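Local coordinates for protein Blo t 1 allergen (Blomia tropicalis, PDB 5JT8) that acts as a mite allergen and, as a member of the papain family, is probably a cysteine protease held inactive by its propeptide until maturation, at residues Trp297-Ser302 with Gly313-Gly318; Gln163-Cys168 with Thr188-Tyr193. All coordinates share one frame; numbering follows the deposited sequence.

Interaction 1: residues Trp297-Ser302 with Gly313-Gly318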
loop_
_atom_site.group_PDB
_atom_site.type_symbol
_atom_site.label_atom_id
_atom_site.label_comp_id
_atom_site.label_asym_id
_atom_site.label_seq_id
_atom_site.Cartn_x
_atom_site.Cartn_y
_atom_site.Cartn_z
ATOM N N TRP A 297 -5.043 -11.679 -6.938
ATOM C CA TRP A 297 -5.046 -11.112 -5.604
ATOM C C TRP A 297 -5.953 -9.885 -5.580
ATOM O O TRP A 297 -6.053 -9.171 -6.578
ATOM C CB TRP A 297 -3.643 -10.682 -5.198
ATOM C CG TRP A 297 -2.647 -11.763 -5.027
ATOM C CD1 TRP A 297 -1.540 -11.986 -5.787
ATOM C CD2 TRP A 297 -2.634 -12.746 -3.994
ATOM N NE1 TRP A 297 -0.846 -13.073 -5.306
ATOM C CE2 TRP A 297 -1.501 -13.557 -4.204
ATOM C CE3 TRP A 297 -3.481 -13.034 -2.922
ATOM C CZ2 TRP A 297 -1.179 -14.609 -3.363
ATOM C CZ3 TRP A 297 -3.166 -14.099 -2.097
ATOM C CH2 TRP A 297 -2.025 -14.860 -2.319
ATOM N N ILE A 298 -6.585 -9.614 -4.447
ATOM C CA ILE A 298 -7.275 -8.330 -4.279
ATOM C C ILE A 298 -6.436 -7.390 -3.416
ATOM O O ILE A 298 -6.154 -7.669 -2.241
ATOM C CB ILE A 298 -8.659 -8.489 -3.653
ATOM C CG1 ILE A 298 -9.458 -9.585 -4.380
ATOM C CG2 ILE A 298 -9.391 -7.150 -3.674
ATOM C CD1 ILE A 298 -10.750 -9.996 -3.665
ATOM N N ILE A 299 -6.028 -6.277 -4.016
ATOM C CA ILE A 299 -5.122 -5.331 -3.374
ATOM C C ILE A 299 -5.827 -4.057 -2.953
ATOM O O ILE A 299 -6.436 -3.366 -3.774
ATOM C CB ILE A 299 -3.952 -4.985 -4.313
ATOM C CG1 ILE A 299 -3.005 -6.184 -4.409
ATOM C CG2 ILE A 299 -3.187 -3.756 -3.820
ATOM C CD1 ILE A 299 -1.816 -5.943 -5.316
ATOM N N ARG A 300 -5.760 -3.749 -1.664
ATOM C CA ARG A 300 -6.230 -2.448 -1.189
ATOM C C ARG A 300 -5.089 -1.442 -1.199
ATOM O O ARG A 300 -4.099 -1.596 -0.462
ATOM C CB ARG A 300 -6.809 -2.547 0.218
ATOM C CG ARG A 300 -7.079 -1.199 0.862
ATOM C CD ARG A 300 -7.602 -1.382 2.266
ATOM N NE ARG A 300 -7.692 -0.116 2.991
ATOM C CZ ARG A 300 -8.828 0.537 3.215
ATOM N NH1 ARG A 300 -9.984 0.061 2.763
ATOM N NH2 ARG A 300 -8.808 1.672 3.889
ATOM N N ASN A 301 -5.235 -0.415 -2.030
ATOM C CA ASN A 301 -4.189 0.584 -2.222
ATOM C C ASN A 301 -4.574 1.870 -1.480
ATOM O O ASN A 301 -5.706 1.999 -1.017
ATOM C CB ASN A 301 -3.975 0.835 -3.719
ATOM C CG ASN A 301 -2.626 1.472 -4.038
ATOM O OD1 ASN A 301 -1.896 1.905 -3.151
ATOM N ND2 ASN A 301 -2.301 1.538 -5.324
ATOM N N SER A 302 -3.634 2.804 -1.361
ATOM C CA SER A 302 -3.867 4.062 -0.655
ATOM C C SER A 302 -3.676 5.273 -1.574
ATOM O O SER A 302 -3.049 6.270 -1.195
ATOM C CB SER A 302 -2.935 4.169 0.556
ATOM O OG SER A 302 -1.573 3.994 0.175
ATOM N N GLY A 313 -7.190 -3.016 -6.594
ATOM C CA GLY A 313 -6.596 -3.515 -7.818
ATOM C C GLY A 313 -6.530 -5.022 -7.837
ATOM O O GLY A 313 -6.585 -5.659 -6.785
ATOM N N TYR A 314 -6.401 -5.594 -9.032
ATOM C CA TYR A 314 -6.346 -7.033 -9.163
ATOM C C TYR A 314 -5.071 -7.467 -9.875
ATOM O O TYR A 314 -4.823 -7.075 -11.016
ATOM C CB TYR A 314 -7.592 -7.542 -9.890
ATOM C CG TYR A 314 -8.881 -7.103 -9.219
ATOM C CD1 TYR A 314 -9.349 -7.749 -8.083
ATOM C CD2 TYR A 314 -9.613 -6.018 -9.703
ATOM C CE1 TYR A 314 -10.514 -7.350 -7.460
ATOM C CE2 TYR A 314 -10.786 -5.612 -9.089
ATOM C CZ TYR A 314 -11.232 -6.290 -7.967
ATOM O OH TYR A 314 -12.391 -5.896 -7.342
ATOM N N VAL A 315 -4.256 -8.264 -9.188
ATOM C CA VAL A 315 -3.026 -8.772 -9.785
ATOM C C VAL A 315 -3.011 -10.291 -9.790
ATOM O O VAL A 315 -3.315 -10.919 -8.784
ATOM C CB VAL A 315 -1.749 -8.274 -9.031
ATOM C CG1 VAL A 315 -0.480 -8.899 -9.647
ATOM C CG2 VAL A 315 -1.657 -6.777 -9.065
ATOM N N GLU A 316 -2.620 -10.867 -10.919
ATOM C CA GLU A 316 -2.540 -12.310 -11.067
ATOM C C GLU A 316 -1.670 -12.974 -9.983
ATOM O O GLU A 316 -0.602 -12.471 -9.639
ATOM C CB GLU A 316 -2.001 -12.635 -12.460
ATOM C CG GLU A 316 -1.745 -14.081 -12.746
ATOM C CD GLU A 316 -1.174 -14.292 -14.154
ATOM O OE1 GLU A 316 -0.067 -13.766 -14.461
ATOM O OE2 GLU A 316 -1.851 -14.975 -14.951
ATOM N N ARG A 317 -2.151 -14.092 -9.447
ATOM C CA ARG A 317 -1.385 -14.902 -8.498
ATOM C C ARG A 317 -0.426 -15.847 -9.223
ATOM O O ARG A 317 -0.384 -15.884 -10.456
ATOM C CB ARG A 317 -2.319 -15.736 -7.619
ATOM C CG ARG A 317 -3.400 -14.958 -6.907
ATOM C CD ARG A 317 -3.880 -15.697 -5.635
ATOM N NE ARG A 317 -4.289 -17.086 -5.873
ATOM C CZ ARG A 317 -5.514 -17.440 -6.247
ATOM N NH1 ARG A 317 -6.440 -16.513 -6.441
ATOM N NH2 ARG A 317 -5.811 -18.718 -6.443
ATOM N N GLY A 318 0.353 -16.598 -8.448
ATOM C CA GLY A 318 1.105 -17.721 -8.994
ATOM C C GLY A 318 2.513 -17.423 -9.479
ATOM O O GLY A 318 3.213 -18.326 -9.942
#

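Interaction 2: residues Gln163-Cys168 with Thr188-Tyr193. With NO3 (nitrate ion), chain G.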
loop_
_atom_site.group_PDB
_atom_site.type_symbol
_atom_site.label_atom_id
_atom_site.label_comp_id
_atom_site.label_asym_id
_atom_site.label_seq_id
_atom_site.Cartn_x
_atom_site.Cartn_y
_atom_site.Cartn_z
ATOM N N GLN A 163 -0.858 9.989 10.315
ATOM C CA GLN A 163 0.074 11.087 10.560
ATOM C C GLN A 163 0.852 10.837 11.859
ATOM O O GLN A 163 2.040 11.159 11.956
ATOM C CB GLN A 163 -0.666 12.431 10.617
ATOM C CG GLN A 163 0.228 13.679 10.665
ATOM C CD GLN A 163 1.031 13.887 9.397
ATOM O OE1 GLN A 163 0.473 13.942 8.296
ATOM N NE2 GLN A 163 2.351 13.996 9.543
ATOM N N GLU A 164 0.189 10.251 12.853
ATOM C CA GLU A 164 0.857 9.958 14.112
ATOM C C GLU A 164 1.957 8.919 13.875
ATOM O O GLU A 164 3.003 8.962 14.517
ATOM C CB GLU A 164 -0.116 9.449 15.184
ATOM C CG GLU A 164 0.597 9.189 16.523
ATOM C CD GLU A 164 -0.299 8.694 17.634
ATOM O OE1 GLU A 164 -1.489 8.397 17.376
ATOM O OE2 GLU A 164 0.203 8.579 18.776
ATOM N N LEU A 165 1.713 7.982 12.964
ATOM C CA LEU A 165 2.737 7.012 12.595
ATOM C C LEU A 165 3.913 7.720 11.914
ATOM O O LEU A 165 5.082 7.478 12.241
ATOM C CB LEU A 165 2.166 5.934 11.676
ATOM C CG LEU A 165 1.306 4.855 12.332
ATOM C CD1 LEU A 165 0.699 3.937 11.285
ATOM C CD2 LEU A 165 2.115 4.052 13.386
ATOM N N VAL A 166 3.591 8.607 10.983
ATOM C CA VAL A 166 4.597 9.313 10.203
ATOM C C VAL A 166 5.549 10.088 11.104
ATOM O O VAL A 166 6.767 10.083 10.897
ATOM C CB VAL A 166 3.931 10.254 9.191
ATOM C CG1 VAL A 166 4.933 11.249 8.617
ATOM C CG2 VAL A 166 3.260 9.439 8.081
ATOM N N ASP A 167 5.002 10.711 12.140
ATOM C CA ASP A 167 5.805 11.582 12.975
ATOM C C ASP A 167 6.458 10.888 14.148
ATOM O O ASP A 167 7.562 11.241 14.538
ATOM C CB ASP A 167 4.947 12.723 13.481
ATOM C CG ASP A 167 4.413 13.561 12.354
ATOM O OD1 ASP A 167 4.990 13.497 11.248
ATOM O OD2 ASP A 167 3.417 14.269 12.574
ATOM N N CYS A 168 5.782 9.900 14.711
ATOM C CA CYS A 168 6.204 9.412 16.001
ATOM C C CYS A 168 6.995 8.116 15.899
ATOM O O CYS A 168 7.523 7.642 16.902
ATOM C CB CYS A 168 4.993 9.259 16.913
ATOM S SG CYS A 168 4.093 10.830 17.118
ATOM N N THR A 188 6.045 -2.933 9.687
ATOM C CA THR A 188 6.332 -3.689 10.910
ATOM C C THR A 188 6.633 -2.722 12.059
ATOM O O THR A 188 6.171 -2.908 13.182
ATOM C CB THR A 188 7.523 -4.660 10.741
ATOM O OG1 THR A 188 8.620 -3.955 10.160
ATOM C CG2 THR A 188 7.133 -5.842 9.837
ATOM N N GLU A 189 7.385 -1.680 11.746
ATOM C CA GLU A 189 7.689 -0.655 12.712
ATOM C C GLU A 189 6.414 0.049 13.143
ATOM O O GLU A 189 6.266 0.395 14.313
ATOM C CB GLU A 189 8.688 0.324 12.136
ATOM C CG GLU A 189 10.116 -0.238 11.999
ATOM C CD GLU A 189 10.792 -0.534 13.339
ATOM O OE1 GLU A 189 10.597 -1.642 13.872
ATOM O OE2 GLU A 189 11.525 0.337 13.862
ATOM N N ALA A 190 5.481 0.223 12.207
ATOM C CA ALA A 190 4.206 0.856 12.520
ATOM C C ALA A 190 3.386 0.017 13.503
ATOM O O ALA A 190 2.825 0.548 14.462
ATOM C CB ALA A 190 3.411 1.109 11.227
ATOM N N PHE A 191 3.301 -1.295 13.252
ATOM C CA PHE A 191 2.601 -2.192 14.167
ATOM C C PHE A 191 3.254 -2.180 15.536
ATOM O O PHE A 191 2.567 -2.214 16.549
ATOM C CB PHE A 191 2.581 -3.620 13.629
ATOM C CG PHE A 191 1.651 -3.815 12.484
ATOM C CD1 PHE A 191 0.333 -3.366 12.561
ATOM C CD2 PHE A 191 2.093 -4.415 11.321
ATOM C CE1 PHE A 191 -0.526 -3.535 11.499
ATOM C CE2 PHE A 191 1.239 -4.596 10.246
ATOM C CZ PHE A 191 -0.073 -4.161 10.331
ATOM N N LYS A 192 4.590 -2.150 15.553
ATOM C CA LYS A 192 5.345 -2.046 16.806
ATOM C C LYS A 192 4.850 -0.847 17.625
ATOM O O LYS A 192 4.655 -0.927 18.840
ATOM C CB LYS A 192 6.843 -1.919 16.512
ATOM C CG LYS A 192 7.726 -1.697 17.726
ATOM C CD LYS A 192 9.204 -1.536 17.335
ATOM C CE LYS A 192 9.749 -2.815 16.704
ATOM N NZ LYS A 192 11.135 -2.622 16.182
ATOM N N TYR A 193 4.650 0.271 16.940
ATOM C CA TYR A 193 4.174 1.479 17.580
ATOM C C TYR A 193 2.738 1.274 18.075
ATOM O O TYR A 193 2.348 1.756 19.134
ATOM C CB TYR A 193 4.262 2.651 16.608
ATOM C CG TYR A 193 3.862 3.961 17.215
ATOM C CD1 TYR A 193 2.531 4.365 17.210
ATOM C CD2 TYR A 193 4.815 4.801 17.795
ATOM C CE1 TYR A 193 2.150 5.557 17.777
ATOM C CE2 TYR A 193 4.445 6.008 18.361
ATOM C CZ TYR A 193 3.113 6.384 18.342
ATOM O OH TYR A 193 2.727 7.576 18.894
HETATM N N NO3 G . 7.425 -4.049 6.504
HETATM O O1 NO3 G . 6.184 -3.879 6.676
HETATM O O2 NO3 G . 8.219 -3.226 7.025
HETATM O O3 NO3 G . 7.863 -5.033 5.829
#

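Interaction 1: residues Trp297-Ser302 with Gly313-Gly318
Trp297 and Arg317 meet across the end of an antiparallel strand pair. The indole CG stands beside the backbone N (chi1 -66°), turning one ring face to the arginine, whose methylenes run across it. Arg317 CG lies 3.5 Å from the centroid of the five-membered ring, a CH-pi contact, while CD sits over the middle of the indole. The arginine chain then bends at chi3 and carries its guanidinium farther from the ring, to the carbonyl of Tyr296, so cation-pi attraction is at most weak. A broad ring and a long aliphatic stem suit this overlap. The backbones join here through a short bond from Trp297 N to Val315 O, 2.6 Å, and a longer return from Val315 N to Trp297 O, 3.3 Å. On the other side of the sheet Ile298 lies alongside Tyr314, its CG1 3.9 Å from CE1 at the ring edge. The two strands form a hairpin in the antiparallel barrel that characterises the R domain of papain-like proteases. At Ile299 the pairing is even: its N to Gly313 O and Gly313 N to Ile299 O both measure 2.9 Å. Ile299 CD1 reaches diagonally to Val315 CG2, 3.8 Å away, two branched residues suited to a buried strand. Past the paired region, Asn301 OD1 is hydrogen-bonded to His281 NE2, consistent with the His-Asn pair of the papain catalytic triad.

Interaction 2: residues Gln163-Cys168 with Thr188-Tyr193
Glu164 OE2 is gripped by two groups: the phenol OH of Tyr193, which donates a hydrogen bond of 2.7 Å, and the guanidinium of Arg222, which forms a salt bridge. The tyrosine oxygen approaches from above the carboxylate plane, 37° out of it, whereas the carboxylate oxygen lies at the edge of the phenol ring, near the ring plane. The carboxylate and ring planes stand steeply to each other, 78° apart. Glu164 is fully extended, with CG anti to the backbone N (chi1 -178°), and this carries its acid group outward from the helix to the hydroxyl of Tyr193. Its other oxygen, OE1, takes the backbone N-H of Val200.

Cys168, one turn farther along, brings CB to within 3.6 Å of Tyr193 CE2, and its sulfur is tied to Cys214 by a disulfide. Leu165 fills the angle between the helices: CD2 lies 3.9 Å from both Ala190 CB and Tyr193 CD1, meeting the phenol ring obliquely. Alanine suits its place because a lone methyl lets the forked leucine come close, while also touching Ala142. The short helix axes lie 10.4 Å apart and run nearly at right angles, so few side chains meet. Both helices rest on helix 139-154, the long central helix of the helical L domain of papain-like proteases. On helix 187-196, Thr188 N weakly holds a nitrate, probably from the crystallisation liquor.

Since Glu164 is buried, Arg222 probably offsets its negative charge, and the anionic carboxylate would polarise the O-H of Tyr193, strengthening a polar bond at the edge of a contact otherwise made by Leu165, Ala190, the Tyr193 ring and the Cys168 methylene.

Overall arrangement
Interaction 2 comes first along the chain and is complete before interaction 1 begins. Their centres are 24 Å apart, on opposite sides of the centre of the chain, and their nearest atoms stay about 11 Å from each other. Both fall within the papain-family part of the sequence, yet they belong to its two different halves: 163-168 and 188-193 to the helical L domain, 297-302 and 313-318 to the mainly antiparallel R domain. In this family the active-site cleft runs between those halves. Cys137, modified here, precedes helix 139-154 on which interaction 2 rests, whereas His281 and Asn301 come from the sheet side, matching the halves that supply the cysteine and the histidine-asparagine pair in papain-like proteases.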